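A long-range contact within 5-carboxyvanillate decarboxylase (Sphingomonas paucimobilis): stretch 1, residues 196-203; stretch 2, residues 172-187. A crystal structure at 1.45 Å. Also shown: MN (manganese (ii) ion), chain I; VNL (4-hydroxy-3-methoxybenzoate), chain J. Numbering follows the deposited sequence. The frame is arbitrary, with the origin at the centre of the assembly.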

# COMPACT_ATOMS: atom_id res chain seq x y z
N TRP A 196 4.74 7.76 3.67
CA TRP A 196 4.68 6.45 3.01
C TRP A 196 4.89 5.25 3.94
O TRP A 196 4.08 4.32 3.95
CB TRP A 196 5.67 6.38 1.82
CG TRP A 196 5.38 5.22 0.92
CD1 TRP A 196 6.17 4.13 0.68
CD2 TRP A 196 4.17 5.01 0.17
NE1 TRP A 196 5.53 3.26 -0.18
CE2 TRP A 196 4.31 3.77 -0.51
CE3 TRP A 196 2.98 5.74 0.01
CZ2 TRP A 196 3.31 3.26 -1.34
CZ3 TRP A 196 1.99 5.23 -0.82
CH2 TRP A 196 2.16 4.00 -1.48
N GLY A 197 5.97 5.27 4.70
CA GLY A 197 6.30 4.15 5.57
C GLY A 197 5.22 3.75 6.55
O GLY A 197 4.96 2.56 6.76
N TYR A 198 4.58 4.74 7.18
CA TYR A 198 3.53 4.43 8.15
C TYR A 198 2.44 3.52 7.57
O TYR A 198 2.01 2.56 8.20
CB TYR A 198 2.90 5.71 8.70
CG TYR A 198 3.68 6.36 9.82
CD1 TYR A 198 4.98 5.96 10.13
CD2 TYR A 198 3.10 7.37 10.58
CE1 TYR A 198 5.69 6.55 11.19
CE2 TYR A 198 3.79 7.98 11.62
CZ TYR A 198 5.08 7.56 11.92
OH TYR A 198 5.75 8.16 12.97
N GLY A 199 1.99 3.82 6.36
CA GLY A 199 0.93 3.06 5.72
C GLY A 199 1.36 1.67 5.31
O GLY A 199 0.59 0.71 5.45
N ILE A 200 2.57 1.55 4.81
CA ILE A 200 3.08 0.24 4.40
C ILE A 200 3.27 -0.69 5.60
O ILE A 200 2.85 -1.85 5.58
CB ILE A 200 4.39 0.37 3.62
CG1 ILE A 200 4.21 1.23 2.36
CG2 ILE A 200 4.92 -1.02 3.26
CD1 ILE A 200 3.11 0.73 1.43
N GLU A 201 3.88 -0.15 6.66
CA GLU A 201 4.08 -0.90 7.89
C GLU A 201 2.77 -1.40 8.50
O GLU A 201 2.64 -2.60 8.80
CB GLU A 201 4.84 -0.00 8.89
CG GLU A 201 4.72 -0.38 10.36
CD GLU A 201 5.38 -1.71 10.70
OE1 GLU A 201 6.27 -2.18 9.95
OE2 GLU A 201 4.98 -2.27 11.74
N THR A 202 1.79 -0.50 8.62
CA THR A 202 0.56 -0.80 9.34
C THR A 202 -0.35 -1.71 8.53
O THR A 202 -0.93 -2.66 9.07
CB THR A 202 -0.17 0.50 9.72
OG1 THR A 202 0.77 1.37 10.36
CG2 THR A 202 -1.30 0.23 10.70
N SER A 203 -0.48 -1.44 7.23
CA SER A 203 -1.30 -2.28 6.36
C SER A 203 -0.72 -3.68 6.27
O SER A 203 -1.47 -4.66 6.27
CB SER A 203 -1.47 -1.68 4.96
OG SER A 203 -0.23 -1.53 4.30
MN MN I . -1.71 9.56 14.41
C1 VNL J . 3.30 12.11 12.66
CO1 VNL J . 2.00 12.16 12.13
CO2 VNL J . 3.59 11.32 13.79
CM1 VNL J . 0.96 11.43 12.72
CM2 VNL J . 2.58 10.57 14.39
OM VNL J . 2.76 9.78 15.49
CZ VNL J . 1.22 10.63 13.84
CC VNL J . 4.39 12.93 12.03
CV VNL J . 4.07 9.65 16.08
O1 VNL J . 4.11 13.86 11.23
O2 VNL J . 5.58 12.72 12.38
O3 VNL J . 0.23 10.16 14.66
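Stretch 2, residues 172-187: YIHPRAPSKQIDRAFR

A single hydrogen bond joins these two stretches, and it runs from a loop backbone to a helix side chain: Ser179 N donates to Glu201 OE1 at 3.0 Å, with an angle of 155° at the hydrogen. Everything else across the 605 Å² interface is packing. The example illustrates a general principle: when an extended chain is laid across a helix, the amides and carbonyls within the helix are largely engaged internally, so side chains and close packing carry most of the contact.

The helix begins at Gly197, with Trp196 in the N-cap position, and its i to i+4 bonds are regular, as in Glu201 N to Gly197 O at 2.9 Å. Stretch 2 enters as the end of a strand, Tyr172 to His174, continues in extended form through Pro175, Arg176, Ala177 and Pro178, and then turns at Ser179 into a short 3-10 segment, 183-185. The extended segment crosses the helix obliquely, running broadly against it: Pro175 lies nearest Tyr198, with CA atoms 5.2 Å apart, and Pro178 nearest Glu201, at 4.8 Å between CA atoms, yet Ile173 meets Thr202, late in the helix, and Pro178 also reaches Gly197 at its start. The later turn brings Phe186 back to the start of the helix.

At the strand end, Thr202 CG2 lies 3.5 Å from Ile173 O, while Thr202 OG1 comes within 3.1 Å of Pro175 CA. That hydroxyl is already engaged within the helix, donating to Tyr198 O at 2.8 Å, so its approach to the proline is simple packing. Tyr198 CB rests 3.5 Å from Pro175 CB, and its ring continues along the chain, with Tyr198 CD1 3.4 Å from Arg176 O and Tyr198 CE1 3.5 Å from Ala177 N. Arg176 O, which also has Glu201 CG at 3.4 Å, is buried without a polar partner.

Gly197 makes contact with both Pro178 and Phe186. Phe186 CD2 sits 3.5 Å from Gly197 CA, and Pro178 CG is 3.6 Å from Gly197 O; an ideal CB on Gly197 would clash with Pro178 CD at 2.9 Å and be tight against Phe186 CD2 at 3.4 Å. Phe186 CZ also meets Ile200 CG2 at 3.8 Å, and Phe186 CE2 lies 3.6 Å from Trp196 CD1. The two aromatic groups meet rim to rim, with planes 21° apart and neither over the other's face.

The strand end also reaches the active site of this decarboxylase: His174 NE2 binds manganese at 2.2 Å, and His174 ND1 donates to Pro175 O at 2.9 Å, a bond that helps orient the imidazole.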

# COMPACT_ATOMS: atom_id res chain seq x y z
N TYR A 172 -7.26 0.08 18.27
CA TYR A 172 -6.78 0.95 17.20
C TYR A 172 -5.33 0.57 16.94
O TYR A 172 -4.49 0.72 17.83
CB TYR A 172 -6.89 2.41 17.64
CG TYR A 172 -6.99 3.43 16.52
CD1 TYR A 172 -6.03 3.50 15.51
CD2 TYR A 172 -8.04 4.34 16.50
CE1 TYR A 172 -6.12 4.45 14.51
CE2 TYR A 172 -8.14 5.29 15.50
CZ TYR A 172 -7.19 5.33 14.50
OH TYR A 172 -7.31 6.28 13.52
N ILE A 173 -5.04 0.04 15.76
CA ILE A 173 -3.64 -0.21 15.40
C ILE A 173 -3.14 0.99 14.63
O ILE A 173 -3.33 1.10 13.41
CB ILE A 173 -3.43 -1.53 14.62
CG1 ILE A 173 -3.93 -2.72 15.45
CG2 ILE A 173 -1.95 -1.71 14.32
CD1 ILE A 173 -3.82 -4.07 14.73
N HIS A 174 -2.51 1.89 15.37
CA HIS A 174 -1.93 3.13 14.85
C HIS A 174 -0.60 2.79 14.19
O HIS A 174 0.01 1.78 14.51
CB HIS A 174 -1.73 4.07 16.04
CG HIS A 174 -1.29 5.45 15.67
ND1 HIS A 174 0.02 5.78 15.42
CD2 HIS A 174 -2.01 6.59 15.49
CE1 HIS A 174 0.10 7.06 15.12
NE2 HIS A 174 -1.11 7.58 15.15
N PRO A 175 -0.12 3.63 13.26
CA PRO A 175 1.21 3.33 12.70
C PRO A 175 2.38 3.55 13.67
O PRO A 175 2.29 4.18 14.72
CB PRO A 175 1.34 4.32 11.53
CG PRO A 175 -0.09 4.69 11.19
CD PRO A 175 -0.83 4.67 12.49
N ARG A 176 3.51 2.97 13.29
CA ARG A 176 4.82 3.46 13.69
C ARG A 176 5.69 3.27 12.46
O ARG A 176 5.21 2.84 11.41
CB ARG A 176 5.37 2.72 14.92
CG ARG A 176 5.53 1.22 14.72
CD ARG A 176 6.06 0.52 15.96
NE ARG A 176 7.45 0.86 16.24
CZ ARG A 176 8.20 0.23 17.13
NH1 ARG A 176 7.67 -0.76 17.84
NH2 ARG A 176 9.46 0.59 17.32
N ALA A 177 6.97 3.61 12.55
CA ALA A 177 7.84 3.46 11.39
C ALA A 177 8.00 1.98 11.01
O ALA A 177 7.94 1.09 11.87
CB ALA A 177 9.21 4.08 11.68
N PRO A 178 8.22 1.72 9.71
CA PRO A 178 8.56 0.38 9.22
C PRO A 178 9.53 -0.38 10.13
O PRO A 178 10.56 0.15 10.54
CB PRO A 178 9.21 0.69 7.87
CG PRO A 178 8.40 1.87 7.37
CD PRO A 178 8.08 2.69 8.60
N SER A 179 9.18 -1.63 10.42
CA SER A 179 10.01 -2.50 11.25
C SER A 179 11.32 -2.83 10.56
O SER A 179 11.53 -2.51 9.39
CB SER A 179 9.29 -3.81 11.55
OG SER A 179 9.36 -4.68 10.43
N LYS A 180 12.20 -3.52 11.29
CA LYS A 180 13.50 -3.89 10.74
C LYS A 180 13.37 -4.86 9.57
O LYS A 180 14.29 -5.00 8.76
CB LYS A 180 14.42 -4.46 11.83
CG LYS A 180 14.89 -3.43 12.85
CD LYS A 180 15.78 -4.07 13.91
CE LYS A 180 16.23 -3.01 14.90
NZ LYS A 180 17.28 -3.51 15.82
N GLN A 181 12.21 -5.51 9.45
CA GLN A 181 11.98 -6.41 8.33
C GLN A 181 11.93 -5.66 7.02
O GLN A 181 12.25 -6.22 5.96
CB GLN A 181 10.67 -7.17 8.53
CG GLN A 181 10.66 -8.02 9.80
CD GLN A 181 9.60 -9.11 9.76
OE1 GLN A 181 9.38 -9.73 8.72
NE2 GLN A 181 8.95 -9.35 10.89
N ILE A 182 11.52 -4.39 7.07
CA ILE A 182 11.28 -3.63 5.84
C ILE A 182 11.92 -2.24 5.80
O ILE A 182 11.83 -1.55 4.79
CB ILE A 182 9.76 -3.48 5.55
CG1 ILE A 182 9.04 -2.84 6.75
CG2 ILE A 182 9.15 -4.83 5.24
CD1 ILE A 182 7.65 -2.29 6.42
N ASP A 183 12.59 -1.83 6.88
CA ASP A 183 13.01 -0.43 6.96
C ASP A 183 14.07 0.06 5.97
O ASP A 183 14.18 1.26 5.75
CB ASP A 183 13.37 -0.01 8.40
CG ASP A 183 14.58 -0.75 8.96
OD1 ASP A 183 15.39 -1.31 8.19
OD2 ASP A 183 14.73 -0.75 10.19
N ARG A 184 14.83 -0.86 5.38
CA ARG A 184 15.90 -0.47 4.45
C ARG A 184 15.39 0.41 3.31
O ARG A 184 16.10 1.31 2.84
CB ARG A 184 16.59 -1.71 3.87
CG ARG A 184 17.65 -2.33 4.77
CD ARG A 184 18.19 -3.64 4.16
NE ARG A 184 18.62 -3.49 2.77
CZ ARG A 184 18.89 -4.51 1.95
NH1 ARG A 184 18.78 -5.76 2.38
NH2 ARG A 184 19.26 -4.28 0.70
N ALA A 185 14.15 0.17 2.87
CA ALA A 185 13.56 0.90 1.74
C ALA A 185 12.94 2.24 2.12
O ALA A 185 12.42 2.96 1.26
CB ALA A 185 12.53 0.04 1.03
N PHE A 186 12.99 2.58 3.41
CA PHE A 186 12.29 3.76 3.92
C PHE A 186 13.22 4.76 4.61
O PHE A 186 12.76 5.55 5.44
CB PHE A 186 11.16 3.35 4.87
CG PHE A 186 10.13 2.46 4.21
CD1 PHE A 186 10.34 1.09 4.13
CD2 PHE A 186 8.99 2.99 3.64
CE1 PHE A 186 9.42 0.27 3.50
CE2 PHE A 186 8.06 2.17 3.02
CZ PHE A 186 8.28 0.80 2.95
N ARG A 187 14.50 4.71 4.27
CA ARG A 187 15.51 5.60 4.85
C ARG A 187 15.70 6.90 4.08
O ARG A 187 16.45 7.78 4.51
CB ARG A 187 16.86 4.88 4.96
CG ARG A 187 16.89 3.71 5.95
CD ARG A 187 17.33 4.17 7.34
NE ARG A 187 17.20 3.09 8.32
CZ ARG A 187 17.24 3.27 9.64
NH1 ARG A 187 17.42 4.49 10.14
NH2 ARG A 187 17.10 2.24 10.46
O HOH W 1 -2.51 10.12 16.37